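PDB 5I97: conjugal transfer protein from Escherichia coli, which probably serves, through the VirB8 domain held in this chain, as an inner-membrane component of the type IV secretion system for conjugal DNA transfer. Local coordinates for residues A[88-93]-A[108-113]. Numbering follows the deposited sequence.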
ATOM      1  N   THR A  88       0.409  -1.433 -10.781  1.00 21.54           N
ATOM      2  CA  THR A  88       1.856  -1.225 -10.778  1.00 21.58           C
ATOM      3  C   THR A  88       2.250   0.047 -10.040  1.00 21.42           C
ATOM      4  O   THR A  88       1.783   1.128 -10.376  1.00 21.44           O
ATOM      5  CB  THR A  88       2.433  -1.172 -12.196  1.00 21.91           C
ATOM      6  OG1 THR A  88       2.375  -2.478 -12.781  1.00 22.15           O
ATOM      7  CG2 THR A  88       3.894  -0.752 -12.145  1.00 22.02           C
ATOM      8  N   ARG A  89       3.064  -0.105  -8.994  1.00 21.34           N
ATOM      9  CA  ARG A  89       3.529   1.039  -8.220  1.00 21.30           C
ATOM     10  C   ARG A  89       4.976   1.403  -8.572  1.00 21.55           C
ATOM     11  O   ARG A  89       5.767   0.549  -8.994  1.00 21.74           O
ATOM     12  CB  ARG A  89       3.377   0.786  -6.713  1.00 21.13           C
ATOM     13  CG  ARG A  89       4.441  -0.102  -6.073  1.00 21.23           C
ATOM     14  CD  ARG A  89       4.125  -0.288  -4.586  1.00 26.52           C
ATOM     15  NE  ARG A  89       5.012  -1.240  -3.925  1.00 32.68           N
ATOM     16  CZ  ARG A  89       4.793  -2.545  -3.844  1.00 39.43           C
ATOM     17  NH1 ARG A  89       3.696  -3.073  -4.377  1.00 39.97           N
ATOM     18  NH2 ARG A  89       5.671  -3.323  -3.220  1.00 42.96           N
ATOM     19  N   VAL A  90       5.301   2.678  -8.390  1.00 21.64           N
ATOM     20  CA  VAL A  90       6.624   3.215  -8.697  1.00 21.97           C
ATOM     21  C   VAL A  90       7.415   3.619  -7.462  1.00 22.08           C
ATOM     22  O   VAL A  90       6.879   4.206  -6.538  1.00 23.29           O
ATOM     23  CB  VAL A  90       6.520   4.473  -9.616  1.00 22.16           C
ATOM     24  CG1 VAL A  90       7.873   5.191  -9.738  1.00 22.57           C
ATOM     25  CG2 VAL A  90       5.950   4.120 -10.979  1.00 22.20           C
ATOM     26  N   LYS A  91       8.694   3.268  -7.463  1.00 22.40           N
ATOM     27  CA  LYS A  91       9.670   3.740  -6.489  1.00 22.68           C
ATOM     28  C   LYS A  91      10.778   4.519  -7.193  1.00 23.18           C
ATOM     29  O   LYS A  91      11.499   3.958  -8.011  1.00 23.45           O
ATOM     30  CB  LYS A  91      10.269   2.565  -5.710  1.00 23.99           C
ATOM     31  CG  LYS A  91      11.146   2.968  -4.541  1.00 28.89           C
ATOM     32  CD  LYS A  91      10.470   3.952  -3.609  1.00 34.76           C
ATOM     33  CE  LYS A  91      11.267   4.071  -2.327  1.00 39.97           C
ATOM     34  NZ  LYS A  91      12.673   4.432  -2.643  1.00 44.23           N
ATOM     35  N   ILE A  92      10.888   5.813  -6.907  1.00 23.37           N
ATOM     36  CA  ILE A  92      11.991   6.611  -7.439  1.00 23.94           C
ATOM     37  C   ILE A  92      13.268   6.313  -6.658  1.00 24.40           C
ATOM     38  O   ILE A  92      13.285   6.434  -5.439  1.00 24.41           O
ATOM     39  CB  ILE A  92      11.687   8.122  -7.369  1.00 24.09           C
ATOM     40  CG1 ILE A  92      10.377   8.444  -8.095  1.00 23.71           C
ATOM     41  CG2 ILE A  92      12.829   8.931  -7.967  1.00 24.75           C
ATOM     42  CD1 ILE A  92      10.416   8.217  -9.587  1.00 23.79           C
ATOM     43  N   ASN A  93      14.340   5.957  -7.354  1.00 24.88           N
ATOM     44  CA  ASN A  93      15.587   5.602  -6.679  1.00 25.44           C
ATOM     45  C   ASN A  93      16.629   6.731  -6.686  1.00 26.17           C
ATOM     46  O   ASN A  93      17.348   6.925  -5.708  1.00 26.61           O
ATOM     47  CB  ASN A  93      16.190   4.347  -7.308  1.00 25.65           C
ATOM     48  CG  ASN A  93      15.240   3.149  -7.257  1.00 25.04           C
ATOM     49  OD1 ASN A  93      14.994   2.495  -8.271  1.00 24.96           O
ATOM     50  ND2 ASN A  93      14.690   2.874  -6.081  1.00 24.69           N
ATOM     51  N   PHE A 108      14.301   4.303 -11.485  1.00 25.10           N
ATOM     52  CA  PHE A 108      13.134   3.939 -10.714  1.00 24.43           C
ATOM     53  C   PHE A 108      12.798   2.456 -10.786  1.00 24.22           C
ATOM     54  O   PHE A 108      13.233   1.728 -11.676  1.00 24.54           O
ATOM     55  CB  PHE A 108      11.933   4.792 -11.171  1.00 24.06           C
ATOM     56  CG  PHE A 108      11.481   4.534 -12.585  1.00 24.10           C
ATOM     57  CD1 PHE A 108      12.180   5.054 -13.659  1.00 24.63           C
ATOM     58  CD2 PHE A 108      10.316   3.830 -12.841  1.00 23.68           C
ATOM     59  CE1 PHE A 108      11.759   4.827 -14.947  1.00 24.74           C
ATOM     60  CE2 PHE A 108       9.885   3.625 -14.134  1.00 23.81           C
ATOM     61  CZ  PHE A 108      10.607   4.115 -15.183  1.00 24.33           C
ATOM     62  N   THR A 109      11.994   2.031  -9.827  1.00 23.74           N
ATOM     63  CA  THR A 109      11.623   0.644  -9.685  1.00 23.56           C
ATOM     64  C   THR A 109      10.117   0.497  -9.723  1.00 23.02           C
ATOM     65  O   THR A 109       9.397   1.250  -9.075  1.00 22.69           O
ATOM     66  CB  THR A 109      12.166   0.060  -8.378  1.00 23.64           C
ATOM     67  OG1 THR A 109      13.590   0.007  -8.460  1.00 24.28           O
ATOM     68  CG2 THR A 109      11.636  -1.354  -8.152  1.00 23.46           C
ATOM     69  N   THR A 110       9.651  -0.465 -10.504  1.00 23.01           N
ATOM     70  CA  THR A 110       8.232  -0.787 -10.536  1.00 22.60           C
ATOM     71  C   THR A 110       7.975  -2.138  -9.875  1.00 22.51           C
ATOM     72  O   THR A 110       8.746  -3.081 -10.034  1.00 22.86           O
ATOM     73  CB  THR A 110       7.679  -0.796 -11.976  1.00 22.72           C
ATOM     74  OG1 THR A 110       8.483  -1.644 -12.799  1.00 23.18           O
ATOM     75  CG2 THR A 110       7.703   0.606 -12.548  1.00 22.79           C
ATOM     76  N   VAL A 111       6.892  -2.205  -9.115  1.00 22.13           N
ATOM     77  CA  VAL A 111       6.431  -3.460  -8.537  1.00 22.06           C
ATOM     78  C   VAL A 111       5.018  -3.729  -9.033  1.00 21.88           C
ATOM     79  O   VAL A 111       4.078  -3.022  -8.677  1.00 21.60           O
ATOM     80  CB  VAL A 111       6.439  -3.435  -6.997  1.00 23.37           C
ATOM     81  CG1 VAL A 111       5.825  -4.716  -6.444  1.00 23.96           C
ATOM     82  CG2 VAL A 111       7.852  -3.257  -6.471  1.00 23.49           C
ATOM     83  N   ARG A 112       4.880  -4.722  -9.898  1.00 22.14           N
ATOM     84  CA  ARG A 112       3.568  -5.053 -10.448  1.00 22.10           C
ATOM     85  C   ARG A 112       2.870  -6.101  -9.593  1.00 23.51           C
ATOM     86  O   ARG A 112       3.500  -7.050  -9.116  1.00 22.58           O
ATOM     87  CB  ARG A 112       3.699  -5.536 -11.888  1.00 22.51           C
ATOM     88  CG  ARG A 112       2.422  -6.026 -12.521  1.00 22.62           C
ATOM     89  CD  ARG A 112       2.685  -6.335 -13.964  1.00 23.10           C
ATOM     90  NE  ARG A 112       1.500  -6.840 -14.629  1.00 29.82           N
ATOM     91  CZ  ARG A 112       1.267  -8.127 -14.851  1.00 24.97           C
ATOM     92  NH1 ARG A 112       2.145  -9.032 -14.451  1.00 23.89           N
ATOM     93  NH2 ARG A 112       0.155  -8.499 -15.467  1.00 23.99           N
ATOM     94  N   ARG A 113       1.557  -5.984  -9.465  1.00 21.89           N
ATOM     95  CA  ARG A 113       0.829  -6.976  -8.710  1.00 21.91           C
ATOM     96  C   ARG A 113      -0.443  -7.394  -9.437  1.00 22.11           C
ATOM     97  O   ARG A 113      -1.325  -6.578  -9.700  1.00 22.01           O
ATOM     98  CB  ARG A 113       0.480  -6.405  -7.333  1.00 24.74           C
ATOM     99  CG  ARG A 113      -0.574  -7.176  -6.571  1.00 25.92           C
ATOM    100  CD  ARG A 113      -0.047  -8.547  -6.185  1.00 33.94           C
ATOM    101  NE  ARG A 113      -1.027  -9.325  -5.438  1.00 40.20           N
ATOM    102  CZ  ARG A 113      -1.076  -9.380  -4.113  1.00 41.95           C
ATOM    103  NH1 ARG A 113      -0.228  -8.668  -3.389  1.00 42.27           N
ATOM    104  NH2 ARG A 113      -1.995 -10.121  -3.512  1.00 45.31           N
TER
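Arg89 and Val111 face each other as an antiparallel hydrogen-bonded pair, and Lys91 and Thr109 form the next. Segments 88-93 and 108-113 run antiparallel, at 159° to each other, their axes 4.5 Å apart at the closest. Four backbone bonds join them. Lys91 N gives to Thr109 O at 2.7 Å, and Thr109 N returns the bond to Lys91 O. Thr88-Arg112, Val90-Thr110 and Ile92-Phe108 are the non-hydrogen-bonded pairs.

The face with Arg89, Lys91, Thr109 and Val111 is the more polar. The side chains of Arg89 and Val111 lie side by side and point the same way. With Arg89 CG between the backbone N and the carbonyl carbon (chi1 78°), CG itself comes 4.0 Å from Val111 CB. The Arg89 guanidinium turns one face to Val111, whose CB stands over its centre, 3.6 Å above the plane. Asn93 reaches across to Thr109, where Thr109 OG1 donates to Asn93 OD1 at 2.9 Å. This bond lies in the amide plane and uses a lone pair. An alanine in place of Asn93 would probably leave the Thr109 hydroxyl without this acceptor and remove a side-chain link between the strands.

The opposite face turns to helix 27-42. Ile92 CD1 packs against Phe108 CB at 4.1 Å, and Val90 CG1 approaches the Phe108 ring obliquely. The ring also stacks with Trp126, whose NE1 is hydrogen-bonded to Thr110 OG1. Further along, Thr88 OG1 lies 3.4 Å from Arg112 CB. The Arg112 guanidinium forms salt bridges with Glu86 and Asp121.

The contact is part of a beta hairpin in the curved antiparallel sheet of the VirB8 domain, which belongs to the NTF2-like clan. Backbone bonds set the register, whatever the side chains. The hairpin thus puts Val90, Ile92 and Phe108 against the helix and leaves the charged ends of Arg89 and Lys91 on the exposed side.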